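PDB 6WT9: c-di-GMP synthase from Capnocytophaga granulosa, which makes the second messenger 3',3'-c-di-GMP from two molecules of GTP, releasing diphosphate, as part of a CBASS antiphage defence system in bacteria. Local coordinates for residues Arg61-Lys66 and Lys181-Asp186; Leu156-Leu161 and Lys174-Thr179; Ser240-Arg245 and Ile278-Tyr283. One frame throughout, in Å; residues are numbered along the deposited sequence.

Contact 1: residues Arg61-Lys66 and Lys181-Asp186; sequences REAGEK and KSMGRD
M183, present as selenomethionine, crosses the side chain of E62 at about a right angle, and its terminal methyl does the touching. CE lies 3.7 Å from E62 CD and also touches E62 CB, CG and both carboxylate oxygens, so it rests against the length of the chain, carboxylate included. E62 CG is anti to the backbone N (chi1 175°), and the chain runs extended beyond it. On the M183 side, a bend at chi3 (64°) turns CE onto E62. Selenium takes the next place back: it is 3.8 Å from K66 CE, where the two chains meet at a slant, and 4.2 Å from A63 CB. In the fold, the contact sets helix 54-71 against the turn between antiparallel strands 176-180 and 185-194 of the mixed sheet. That turn contains a G1 beta bulge, in which G184 and R185 are together opposed to the single residue N180 and G184 has a positive phi of 67°. N180 also accepts a hydrogen bond from M183 N through OD1. R185 then starts the outgoing strand, and its CB packs 3.7 Å from A63 CB, methyl against methylene. Past CB the R185 chain turns from A63 and touches Y56, K59 and S60, earlier on the same helix. R185 NH1 makes a weak bond to G184 O, and NH2 a long, weak ion pair with E20.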
ATOM      1  N   ARG A  61     -10.661   8.171   2.184  1.00 16.85           N
ATOM      2  CA  ARG A  61     -11.477   7.941   0.999  1.00 21.28           C
ATOM      3  C   ARG A  61     -12.415   9.113   0.735  1.00 26.11           C
ATOM      4  O   ARG A  61     -12.741   9.398  -0.422  1.00 27.76           O
ATOM      5  CB  ARG A  61     -12.272   6.645   1.152  1.00 31.32           C
ATOM      6  CG  ARG A  61     -12.414   5.853  -0.136  1.00 48.79           C
ATOM      7  CD  ARG A  61     -13.277   4.613   0.052  1.00 55.57           C
ATOM      8  NE  ARG A  61     -13.292   3.776  -1.145  1.00 57.11           N
ATOM      9  CZ  ARG A  61     -14.036   4.020  -2.221  1.00 56.45           C
ATOM     10  NH1 ARG A  61     -14.829   5.083  -2.258  1.00 54.83           N
ATOM     11  NH2 ARG A  61     -13.984   3.202  -3.264  1.00 55.76           N
ATOM     12  N   GLU A  62     -12.848   9.803   1.793  1.00 23.70           N
ATOM     13  CA  GLU A  62     -13.735  10.950   1.628  1.00 25.47           C
ATOM     14  C   GLU A  62     -13.001  12.133   1.007  1.00 24.28           C
ATOM     15  O   GLU A  62     -13.581  12.881   0.209  1.00 19.51           O
ATOM     16  CB  GLU A  62     -14.341  11.334   2.978  1.00 28.96           C
ATOM     17  CG  GLU A  62     -15.191  12.594   2.955  1.00 36.98           C
ATOM     18  CD  GLU A  62     -15.778  12.922   4.314  1.00 45.03           C
ATOM     19  OE1 GLU A  62     -15.837  12.016   5.173  1.00 47.85           O
ATOM     20  OE2 GLU A  62     -16.179  14.086   4.524  1.00 48.57           O
ATOM     21  N   ALA A  63     -11.726  12.322   1.359  1.00 22.13           N
ATOM     22  CA  ALA A  63     -10.948  13.405   0.765  1.00 16.65           C
ATOM     23  C   ALA A  63     -10.771  13.194  -0.734  1.00 19.93           C
ATOM     24  O   ALA A  63     -10.834  14.151  -1.516  1.00 23.07           O
ATOM     25  CB  ALA A  63      -9.591  13.522   1.458  1.00 10.60           C
ATOM     26  N   GLY A  64     -10.545  11.948  -1.153  1.00 20.12           N
ATOM     27  CA  GLY A  64     -10.504  11.658  -2.575  1.00 21.60           C
ATOM     28  C   GLY A  64     -11.842  11.865  -3.252  1.00 24.99           C
ATOM     29  O   GLY A  64     -11.896  12.204  -4.438  1.00 23.55           O
ATOM     30  N   GLU A  65     -12.936  11.674  -2.512  1.00 25.26           N
ATOM     31  CA  GLU A  65     -14.264  11.868  -3.083  1.00 25.65           C
ATOM     32  C   GLU A  65     -14.540  13.344  -3.341  1.00 22.20           C
ATOM     33  O   GLU A  65     -15.178  13.698  -4.340  1.00 24.98           O
ATOM     34  CB  GLU A  65     -15.320  11.272  -2.152  1.00 33.73           C
ATOM     35  CG  GLU A  65     -16.695  11.115  -2.776  1.00 43.10           C
ATOM     36  CD  GLU A  65     -16.663  10.286  -4.044  1.00 53.05           C
ATOM     37  OE1 GLU A  65     -16.840  10.866  -5.136  1.00 57.64           O
ATOM     38  OE2 GLU A  65     -16.452   9.059  -3.950  1.00 52.76           O
ATOM     39  N   LYS A  66     -14.062  14.221  -2.456  1.00 19.40           N
ATOM     40  CA  LYS A  66     -14.232  15.654  -2.674  1.00 21.45           C
ATOM     41  C   LYS A  66     -13.406  16.134  -3.861  1.00 19.62           C
ATOM     42  O   LYS A  66     -13.847  17.009  -4.615  1.00 22.03           O
ATOM     43  CB  LYS A  66     -13.857  16.428  -1.411  1.00 22.93           C
ATOM     44  CG  LYS A  66     -14.825  16.237  -0.252  1.00 28.43           C
ATOM     45  CD  LYS A  66     -14.357  16.999   0.979  1.00 35.86           C
ATOM     46  CE  LYS A  66     -15.311  16.817   2.147  1.00 38.19           C
ATOM     47  NZ  LYS A  66     -16.660  17.370   1.845  1.00 44.84           N
ATOM     48  N   LYS A 181      -7.020  21.118   3.650  1.00 28.63           N
ATOM     49  CA  LYS A 181      -6.641  21.664   4.949  1.00 39.96           C
ATOM     50  C   LYS A 181      -7.753  21.504   5.978  1.00 50.87           C
ATOM     51  O   LYS A 181      -7.478  21.453   7.182  1.00 56.76           O
ATOM     52  CB  LYS A 181      -6.252  23.136   4.814  1.00 43.53           C
ATOM     53  CG  LYS A 181      -5.101  23.385   3.853  1.00 48.02           C
ATOM     54  CD  LYS A 181      -4.480  24.758   4.070  1.00 51.64           C
ATOM     55  CE  LYS A 181      -5.513  25.865   3.956  1.00 52.75           C
ATOM     56  NZ  LYS A 181      -4.903  27.209   4.155  1.00 52.60           N
ATOM     57  N   SER A 182      -9.008  21.426   5.528  1.00 53.46           N
ATOM     58  CA  SER A 182     -10.110  21.215   6.459  1.00 54.36           C
ATOM     59  C   SER A 182     -10.072  19.820   7.069  1.00 53.44           C
ATOM     60  O   SER A 182     -10.461  19.642   8.229  1.00 54.98           O
ATOM     61  CB  SER A 182     -11.446  21.449   5.752  1.00 55.94           C
ATOM     62  OG  SER A 182     -12.535  21.191   6.621  1.00 59.50           O
HETATM   63  N   MSE A 183      -9.601  18.830   6.317  1.00 48.18           N
HETATM   64  CA  MSE A 183      -9.585  17.449   6.786  1.00 39.78           C
HETATM   65  C   MSE A 183      -8.191  16.981   7.178  1.00 32.06           C
HETATM   66  O   MSE A 183      -8.040  15.963   7.851  1.00 32.01           O
HETATM   67  CB  MSE A 183     -10.146  16.516   5.712  1.00 42.34           C
HETATM   68  CG  MSE A 183     -11.517  16.903   5.195  1.00 46.35           C
HETATM   69 SE   MSE A 183     -12.215  15.571   3.959  1.00 49.84          SE
HETATM   70  CE  MSE A 183     -12.354  14.067   5.192  1.00 47.68           C
ATOM     71  N   GLY A 184      -7.172  17.721   6.750  1.00 31.52           N
ATOM     72  CA  GLY A 184      -5.803  17.309   6.996  1.00 28.43           C
ATOM     73  C   GLY A 184      -5.392  16.060   6.250  1.00 35.43           C
ATOM     74  O   GLY A 184      -4.611  15.260   6.775  1.00 40.64           O
ATOM     75  N   ARG A 185      -5.901  15.868   5.035  1.00 32.18           N
ATOM     76  CA  ARG A 185      -5.610  14.694   4.229  1.00 31.91           C
ATOM     77  C   ARG A 185      -5.036  15.115   2.882  1.00 29.18           C
ATOM     78  O   ARG A 185      -5.349  16.192   2.364  1.00 25.79           O
ATOM     79  CB  ARG A 185      -6.868  13.842   4.009  1.00 38.13           C
ATOM     80  CG  ARG A 185      -7.520  13.330   5.285  1.00 48.54           C
ATOM     81  CD  ARG A 185      -6.596  12.398   6.053  1.00 53.70           C
ATOM     82  NE  ARG A 185      -7.288  11.731   7.152  1.00 56.99           N
ATOM     83  CZ  ARG A 185      -7.418  12.238   8.374  1.00 58.94           C
ATOM     84  NH1 ARG A 185      -6.899  13.423   8.662  1.00 59.08           N
ATOM     85  NH2 ARG A 185      -8.067  11.558   9.310  1.00 61.81           N
ATOM     86  N   ASP A 186      -4.195  14.254   2.318  1.00 26.97           N
ATOM     87  CA  ASP A 186      -3.585  14.486   1.018  1.00 22.00           C
ATOM     88  C   ASP A 186      -4.183  13.549  -0.023  1.00 21.38           C
ATOM     89  O   ASP A 186      -4.555  12.412   0.278  1.00 20.67           O
ATOM     90  CB  ASP A 186      -2.067  14.295   1.072  1.00 22.66           C
ATOM     91  CG  ASP A 186      -1.359  15.446   1.760  1.00 36.46           C
ATOM     92  OD1 ASP A 186      -1.971  16.526   1.890  1.00 38.83           O
ATOM     93  OD2 ASP A 186      -0.190  15.273   2.162  1.00 44.48           O
TER

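Contact 2: residues Leu156-Leu161 and Lys174-Thr179; sequences LSEQKL and KAIKIT
I176 packs on helix residues S157, E158 and L161, and its two branches divide the work. At CB the side chain forks. The shorter branch, CG2, lies anti to the backbone N and comes 3.9 Å from L161 CD1. The longer branch runs through CG1, and an extended chi2 (177°) carries CD1 out to the helix, 3.7 Å from E158 CG and 3.8 Å from S157 CB. E158 and I176 cross at about a right angle there, so the methyl meets the aliphatic shank of the glutamate. Its carboxylate is engaged elsewhere, in salt bridges to R154 and K217, while S157 OG bonds back to N153 O. This is helix-on-sheet packing in the nucleotidyltransferase core: the axis of helix 156-161 runs 10.0 Å from that of strand 176-179, with the two directions only 13° from parallel. C168, on the neighbouring strand 167-169, touches L161, I176 and I178. Two residues along the strand, I178 directs CG2 at the same leucine, 4.0 Å from L161 CB and equally far from L161 CD1. Helix 54-71 closes in on this leucine too, through V67 and L71.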
ATOM      1  N   LEU A 156      -6.488  21.006 -17.245  1.00 13.81           N
ATOM      2  CA  LEU A 156      -7.756  21.390 -16.631  1.00 16.01           C
ATOM      3  C   LEU A 156      -7.800  20.991 -15.162  1.00 13.26           C
ATOM      4  O   LEU A 156      -8.363  21.717 -14.335  1.00 11.98           O
ATOM      5  CB  LEU A 156      -8.924  20.762 -17.392  1.00 15.47           C
ATOM      6  CG  LEU A 156      -9.236  21.338 -18.775  1.00 16.49           C
ATOM      7  CD1 LEU A 156     -10.342  20.543 -19.447  1.00 17.09           C
ATOM      8  CD2 LEU A 156      -9.620  22.805 -18.670  1.00 13.42           C
ATOM      9  N   SER A 157      -7.218  19.839 -14.822  1.00 10.20           N
ATOM     10  CA  SER A 157      -7.142  19.443 -13.421  1.00 12.31           C
ATOM     11  C   SER A 157      -6.267  20.406 -12.628  1.00 18.18           C
ATOM     12  O   SER A 157      -6.564  20.707 -11.468  1.00 19.13           O
ATOM     13  CB  SER A 157      -6.614  18.013 -13.304  1.00 13.84           C
ATOM     14  OG  SER A 157      -7.445  17.103 -14.007  1.00 11.98           O
ATOM     15  N   GLU A 158      -5.189  20.905 -13.240  1.00 19.63           N
ATOM     16  CA  GLU A 158      -4.340  21.886 -12.569  1.00 22.48           C
ATOM     17  C   GLU A 158      -5.119  23.152 -12.239  1.00 19.56           C
ATOM     18  O   GLU A 158      -5.031  23.676 -11.124  1.00 14.55           O
ATOM     19  CB  GLU A 158      -3.133  22.227 -13.441  1.00 23.14           C
ATOM     20  CG  GLU A 158      -2.099  21.132 -13.541  1.00 29.90           C
ATOM     21  CD  GLU A 158      -0.939  21.516 -14.438  1.00 36.29           C
ATOM     22  OE1 GLU A 158      -0.929  22.658 -14.943  1.00 37.97           O
ATOM     23  OE2 GLU A 158      -0.038  20.675 -14.639  1.00 36.28           O
ATOM     24  N   GLN A 159      -5.888  23.657 -13.205  1.00 21.17           N
ATOM     25  CA  GLN A 159      -6.598  24.916 -13.010  1.00 24.84           C
ATOM     26  C   GLN A 159      -7.638  24.796 -11.904  1.00 18.80           C
ATOM     27  O   GLN A 159      -7.695  25.632 -10.995  1.00 22.24           O
ATOM     28  CB  GLN A 159      -7.252  25.350 -14.322  1.00 25.45           C
ATOM     29  CG  GLN A 159      -8.033  26.649 -14.227  1.00 36.17           C
ATOM     30  CD  GLN A 159      -8.609  27.076 -15.563  1.00 45.59           C
ATOM     31  OE1 GLN A 159      -8.346  26.454 -16.594  1.00 44.15           O
ATOM     32  NE2 GLN A 159      -9.401  28.143 -15.552  1.00 51.38           N
ATOM     33  N   LYS A 160      -8.468  23.753 -11.963  1.00 14.94           N
ATOM     34  CA  LYS A 160      -9.525  23.581 -10.972  1.00 19.15           C
ATOM     35  C   LYS A 160      -8.947  23.327  -9.583  1.00 24.74           C
ATOM     36  O   LYS A 160      -9.344  23.976  -8.608  1.00 24.58           O
ATOM     37  CB  LYS A 160     -10.451  22.439 -11.390  1.00 18.46           C
ATOM     38  CG  LYS A 160     -11.274  21.845 -10.255  1.00 17.84           C
ATOM     39  CD  LYS A 160     -12.300  22.832  -9.722  1.00 25.90           C
ATOM     40  CE  LYS A 160     -13.340  23.181 -10.774  1.00 24.29           C
ATOM     41  NZ  LYS A 160     -14.389  24.083 -10.218  1.00 24.08           N
ATOM     42  N   LEU A 161      -8.005  22.388  -9.475  1.00 24.22           N
ATOM     43  CA  LEU A 161      -7.478  22.023  -8.163  1.00 24.35           C
ATOM     44  C   LEU A 161      -6.694  23.170  -7.537  1.00 26.18           C
ATOM     45  O   LEU A 161      -6.813  23.420  -6.332  1.00 21.35           O
ATOM     46  CB  LEU A 161      -6.614  20.768  -8.274  1.00 23.54           C
ATOM     47  CG  LEU A 161      -7.379  19.506  -8.679  1.00 26.03           C
ATOM     48  CD1 LEU A 161      -6.440  18.315  -8.814  1.00 21.73           C
ATOM     49  CD2 LEU A 161      -8.496  19.210  -7.689  1.00 24.67           C
ATOM     50  N   LYS A 174       3.768  13.594 -13.347  1.00 23.91           N
ATOM     51  CA  LYS A 174       2.921  12.411 -13.367  1.00 20.23           C
ATOM     52  C   LYS A 174       1.743  12.485 -12.407  1.00 19.72           C
ATOM     53  O   LYS A 174       0.840  11.647 -12.506  1.00 25.41           O
ATOM     54  CB  LYS A 174       3.743  11.151 -13.052  1.00 28.32           C
ATOM     55  CG  LYS A 174       4.584  10.636 -14.211  1.00 34.92           C
ATOM     56  CD  LYS A 174       5.134   9.250 -13.905  1.00 41.59           C
ATOM     57  CE  LYS A 174       6.651   9.254 -13.786  1.00 45.65           C
ATOM     58  NZ  LYS A 174       7.319   9.439 -15.103  1.00 46.22           N
ATOM     59  N   ALA A 175       1.719  13.451 -11.492  1.00 14.70           N
ATOM     60  CA  ALA A 175       0.645  13.503 -10.512  1.00 19.42           C
ATOM     61  C   ALA A 175       0.506  14.915  -9.966  1.00 20.10           C
ATOM     62  O   ALA A 175       1.487  15.656  -9.860  1.00 23.89           O
ATOM     63  CB  ALA A 175       0.889  12.517  -9.362  1.00 16.82           C
ATOM     64  N   ILE A 176      -0.729  15.269  -9.622  1.00 16.38           N
ATOM     65  CA  ILE A 176      -1.042  16.493  -8.894  1.00 18.05           C
ATOM     66  C   ILE A 176      -1.319  16.112  -7.449  1.00 23.39           C
ATOM     67  O   ILE A 176      -2.070  15.167  -7.184  1.00 29.50           O
ATOM     68  CB  ILE A 176      -2.252  17.218  -9.509  1.00 13.40           C
ATOM     69  CG1 ILE A 176      -2.039  17.456 -11.004  1.00 14.96           C
ATOM     70  CG2 ILE A 176      -2.510  18.536  -8.789  1.00 11.94           C
ATOM     71  CD1 ILE A 176      -3.227  18.104 -11.689  1.00 20.56           C
ATOM     72  N   LYS A 177      -0.717  16.840  -6.512  1.00 23.94           N
ATOM     73  CA  LYS A 177      -0.883  16.571  -5.089  1.00 28.69           C
ATOM     74  C   LYS A 177      -1.583  17.756  -4.442  1.00 23.14           C
ATOM     75  O   LYS A 177      -1.110  18.892  -4.548  1.00 22.48           O
ATOM     76  CB  LYS A 177       0.465  16.308  -4.412  1.00 39.53           C
ATOM     77  CG  LYS A 177       0.346  15.878  -2.958  1.00 50.49           C
ATOM     78  CD  LYS A 177       1.692  15.481  -2.377  1.00 58.73           C
ATOM     79  CE  LYS A 177       1.531  14.826  -1.013  1.00 63.74           C
ATOM     80  NZ  LYS A 177       0.727  13.572  -1.090  1.00 65.61           N
ATOM     81  N   ILE A 178      -2.706  17.490  -3.775  1.00 15.37           N
ATOM     82  CA  ILE A 178      -3.464  18.525  -3.090  1.00 17.05           C
ATOM     83  C   ILE A 178      -3.521  18.189  -1.607  1.00 18.70           C
ATOM     84  O   ILE A 178      -3.309  17.048  -1.189  1.00 16.74           O
ATOM     85  CB  ILE A 178      -4.890  18.695  -3.663  1.00 19.19           C
ATOM     86  CG1 ILE A 178      -5.753  17.462  -3.372  1.00 17.26           C
ATOM     87  CG2 ILE A 178      -4.834  18.980  -5.157  1.00 16.93           C
ATOM     88  CD1 ILE A 178      -6.687  17.619  -2.174  1.00 12.82           C
ATOM     89  N   THR A 179      -3.826  19.210  -0.811  1.00 23.10           N
ATOM     90  CA  THR A 179      -4.010  19.060   0.626  1.00 26.06           C
ATOM     91  C   THR A 179      -5.351  19.667   1.003  1.00 23.43           C
ATOM     92  O   THR A 179      -5.570  20.866   0.804  1.00 30.24           O
ATOM     93  CB  THR A 179      -2.880  19.733   1.410  1.00 29.24           C
ATOM     94  OG1 THR A 179      -1.641  19.068   1.131  1.00 30.98           O
ATOM     95  CG2 THR A 179      -3.159  19.675   2.906  1.00 26.14           C
TER

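Contact 3: residues Ser240-Arg245 and Ile278-Tyr283; sequences SETKGR and IEKNKY
The backbones draw near at two points, with T242 CA 7.2 Å from K280 CA and R245 CA 7.8 Å from Y283 CA, where a Schellman motif with K243 at positive phi (55°) as its C-prime residue ends helix 228-241 and a type I' turn from T242 to R245 leads through G244, the N-cap position, into helix 245-259. The ring of Y283 is the main apolar surface. T242 CG2 approaches it obliquely, 3.6 Å from CE2, whereas R245 CB lies at the edge near the ring plane, 3.7 Å from CD2. The R245 and Y283 side chains run alongside one another in opposite senses; R245 CD lies 3.1 Å from Y283 O, and the guanidinium is turned 44° from the ring. R245 NH1 folds back to T242 O at 2.9 Å, reaching it from above the carbonyl plane, while R245 N approaches the same oxygen from the opposite face; R245 NE bonds to S286 O. Y283 also touches L246 and M249 of helix 245-259 and L291 and I294 of helix 291-304. At the outer end, E241 and K280 cross at about a right angle, and a bend in the lysine at chi3 turns CE toward the carboxylate. K280 NZ and E241 OE1 form a salt bridge, modelled as very short, so its exact length is doubtful. The contact thus combines a buried ring with an ion pair in a less buried setting, where solvent would probably weaken the attraction.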
ATOM      1  N   SER A 240      -9.166 -12.438   1.544  1.00 21.42           N
ATOM      2  CA  SER A 240     -10.471 -12.973   1.913  1.00 20.25           C
ATOM      3  C   SER A 240     -10.422 -14.488   2.066  1.00 19.45           C
ATOM      4  O   SER A 240     -11.057 -15.048   2.968  1.00 18.90           O
ATOM      5  CB  SER A 240     -11.514 -12.566   0.870  1.00 19.84           C
ATOM      6  OG  SER A 240     -12.821 -12.932   1.278  1.00 31.55           O
ATOM      7  N   GLU A 241      -9.662 -15.170   1.197  1.00 22.07           N
ATOM      8  CA  GLU A 241      -9.525 -16.621   1.306  1.00 26.31           C
ATOM      9  C   GLU A 241      -8.840 -17.028   2.603  1.00 29.08           C
ATOM     10  O   GLU A 241      -9.095 -18.119   3.125  1.00 29.01           O
ATOM     11  CB  GLU A 241      -8.730 -17.178   0.124  1.00 30.64           C
ATOM     12  CG  GLU A 241      -9.264 -16.814  -1.248  1.00 40.25           C
ATOM     13  CD  GLU A 241      -8.368 -17.321  -2.363  1.00 49.11           C
ATOM     14  OE1 GLU A 241      -8.249 -18.555  -2.515  1.00 53.15           O
ATOM     15  OE2 GLU A 241      -7.772 -16.488  -3.079  1.00 48.44           O
ATOM     16  N   THR A 242      -7.963 -16.175   3.131  1.00 23.82           N
ATOM     17  CA  THR A 242      -7.193 -16.488   4.327  1.00 16.76           C
ATOM     18  C   THR A 242      -7.677 -15.709   5.545  1.00 14.16           C
ATOM     19  O   THR A 242      -6.957 -15.622   6.543  1.00 15.69           O
ATOM     20  CB  THR A 242      -5.708 -16.223   4.082  1.00 17.03           C
ATOM     21  OG1 THR A 242      -5.500 -14.824   3.862  1.00 19.39           O
ATOM     22  CG2 THR A 242      -5.235 -16.994   2.860  1.00 18.62           C
ATOM     23  N   LYS A 243      -8.881 -15.144   5.476  1.00 17.34           N
ATOM     24  CA  LYS A 243      -9.490 -14.414   6.588  1.00 21.78           C
ATOM     25  C   LYS A 243      -8.577 -13.298   7.097  1.00 20.72           C
ATOM     26  O   LYS A 243      -8.367 -13.129   8.301  1.00 18.69           O
ATOM     27  CB  LYS A 243      -9.877 -15.365   7.724  1.00 24.25           C
ATOM     28  CG  LYS A 243     -10.964 -16.370   7.366  1.00 31.07           C
ATOM     29  CD  LYS A 243     -10.379 -17.686   6.878  1.00 42.12           C
ATOM     30  CE  LYS A 243     -11.452 -18.756   6.757  1.00 48.53           C
ATOM     31  NZ  LYS A 243     -10.872 -20.075   6.386  1.00 56.70           N
ATOM     32  N   GLY A 244      -8.033 -12.528   6.160  1.00 18.33           N
ATOM     33  CA  GLY A 244      -7.247 -11.357   6.486  1.00 16.23           C
ATOM     34  C   GLY A 244      -5.779 -11.601   6.758  1.00  9.68           C
ATOM     35  O   GLY A 244      -5.055 -10.640   7.043  1.00  7.89           O
ATOM     36  N   ARG A 245      -5.309 -12.847   6.666  1.00 13.74           N
ATOM     37  CA  ARG A 245      -3.929 -13.145   7.047  1.00 15.90           C
ATOM     38  C   ARG A 245      -2.919 -12.542   6.076  1.00 11.91           C
ATOM     39  O   ARG A 245      -1.833 -12.127   6.498  1.00 14.47           O
ATOM     40  CB  ARG A 245      -3.730 -14.656   7.155  1.00 12.76           C
ATOM     41  CG  ARG A 245      -4.379 -15.275   8.385  1.00 18.91           C
ATOM     42  CD  ARG A 245      -4.439 -16.789   8.268  1.00 25.75           C
ATOM     43  NE  ARG A 245      -4.935 -17.426   9.483  1.00 26.41           N
ATOM     44  CZ  ARG A 245      -6.220 -17.647   9.740  1.00 24.69           C
ATOM     45  NH1 ARG A 245      -7.146 -17.280   8.865  1.00 25.20           N
ATOM     46  NH2 ARG A 245      -6.579 -18.234  10.872  1.00 22.12           N
ATOM     47  N   ILE A 278       3.515 -16.236  -1.175  1.00 12.24           N
ATOM     48  CA  ILE A 278       3.447 -17.323  -0.207  1.00 11.85           C
ATOM     49  C   ILE A 278       2.214 -18.174  -0.477  1.00 14.00           C
ATOM     50  O   ILE A 278       1.098 -17.654  -0.616  1.00 11.32           O
ATOM     51  CB  ILE A 278       3.435 -16.772   1.226  1.00 14.00           C
ATOM     52  CG1 ILE A 278       4.675 -15.912   1.477  1.00 14.60           C
ATOM     53  CG2 ILE A 278       3.350 -17.916   2.234  1.00 12.97           C
ATOM     54  CD1 ILE A 278       4.669 -15.212   2.820  1.00 13.11           C
ATOM     55  N   GLU A 279       2.408 -19.489  -0.544  1.00 15.58           N
ATOM     56  CA  GLU A 279       1.302 -20.398  -0.807  1.00 20.59           C
ATOM     57  C   GLU A 279       0.300 -20.376   0.342  1.00 18.68           C
ATOM     58  O   GLU A 279       0.678 -20.319   1.516  1.00 19.42           O
ATOM     59  CB  GLU A 279       1.825 -21.817  -1.029  1.00 29.08           C
ATOM     60  CG  GLU A 279       2.716 -21.954  -2.256  1.00 39.60           C
ATOM     61  CD  GLU A 279       3.263 -23.359  -2.437  1.00 51.44           C
ATOM     62  OE1 GLU A 279       2.965 -24.231  -1.594  1.00 57.19           O
ATOM     63  OE2 GLU A 279       3.992 -23.591  -3.425  1.00 55.92           O
ATOM     64  N   LYS A 280      -0.988 -20.419  -0.010  1.00 21.23           N
ATOM     65  CA  LYS A 280      -2.045 -20.302   0.991  1.00 23.42           C
ATOM     66  C   LYS A 280      -1.963 -21.414   2.028  1.00 24.55           C
ATOM     67  O   LYS A 280      -2.182 -21.175   3.221  1.00 25.51           O
ATOM     68  CB  LYS A 280      -3.413 -20.321   0.311  1.00 29.41           C
ATOM     69  CG  LYS A 280      -3.694 -19.137  -0.593  1.00 42.53           C
ATOM     70  CD  LYS A 280      -4.804 -19.470  -1.576  1.00 50.77           C
ATOM     71  CE  LYS A 280      -5.978 -20.141  -0.877  1.00 58.42           C
ATOM     72  NZ  LYS A 280      -7.016 -20.595  -1.843  1.00 62.78           N
ATOM     73  N   ASN A 281      -1.654 -22.638   1.593  1.00 18.86           N
ATOM     74  CA  ASN A 281      -1.652 -23.786   2.493  1.00 28.97           C
ATOM     75  C   ASN A 281      -0.583 -23.700   3.573  1.00 29.22           C
ATOM     76  O   ASN A 281      -0.618 -24.500   4.514  1.00 31.74           O
ATOM     77  CB  ASN A 281      -1.474 -25.080   1.698  1.00 35.03           C
ATOM     78  CG  ASN A 281      -0.186 -25.102   0.899  1.00 43.63           C
ATOM     79  OD1 ASN A 281       0.878 -25.438   1.420  1.00 46.48           O
ATOM     80  ND2 ASN A 281      -0.276 -24.743  -0.376  1.00 46.32           N
ATOM     81  N   LYS A 282       0.359 -22.764   3.470  1.00 29.05           N
ATOM     82  CA  LYS A 282       1.385 -22.633   4.496  1.00 25.43           C
ATOM     83  C   LYS A 282       0.932 -21.803   5.689  1.00 22.00           C
ATOM     84  O   LYS A 282       1.495 -21.955   6.777  1.00 24.00           O
ATOM     85  CB  LYS A 282       2.655 -22.026   3.899  1.00 25.55           C
ATOM     86  CG  LYS A 282       3.387 -22.938   2.933  1.00 32.37           C
ATOM     87  CD  LYS A 282       4.742 -22.361   2.571  1.00 37.17           C
ATOM     88  CE  LYS A 282       5.539 -23.320   1.704  1.00 42.13           C
ATOM     89  NZ  LYS A 282       4.880 -23.568   0.394  1.00 42.39           N
ATOM     90  N   TYR A 283      -0.069 -20.934   5.517  1.00 16.05           N
ATOM     91  CA  TYR A 283      -0.518 -20.094   6.622  1.00 18.67           C
ATOM     92  C   TYR A 283      -2.037 -20.060   6.751  1.00 20.86           C
ATOM     93  O   TYR A 283      -2.573 -19.121   7.351  1.00 19.39           O
ATOM     94  CB  TYR A 283       0.025 -18.660   6.481  1.00 14.25           C
ATOM     95  CG  TYR A 283      -0.440 -17.902   5.253  1.00 10.32           C
ATOM     96  CD1 TYR A 283       0.198 -18.062   4.027  1.00 10.88           C
ATOM     97  CD2 TYR A 283      -1.500 -17.007   5.326  1.00 10.83           C
ATOM     98  CE1 TYR A 283      -0.220 -17.361   2.905  1.00 14.20           C
ATOM     99  CE2 TYR A 283      -1.924 -16.304   4.212  1.00 11.88           C
ATOM    100  CZ  TYR A 283      -1.281 -16.484   3.006  1.00 14.89           C
ATOM    101  OH  TYR A 283      -1.700 -15.787   1.895  1.00 14.89           O
TER

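Overall arrangement
Contacts 1 and 2 each set a helix against the same sheet, while contact 3 lies in a helical region across the chain's centre. In contact 2 every touching residue is buried, and the segments meet through carbon atoms alone, E158 and S157 included; contact 1, at the hairpin turn, mixes buried and exposed residues and sets a selenomethionine against charged chains. Adjacent strands join them, with a probable hydrogen bond between D186 OD1 and T179 OG1 (2.7 Å), and helix 54-71 supplies one side of contact 1 and packs on contact 2. Contact 3 lies with its centre about 33 Å from that of contact 1 and about 39 Å from that of contact 2. Partly buried, it joins loops and helix ends, and it alone has a salt bridge between its segments.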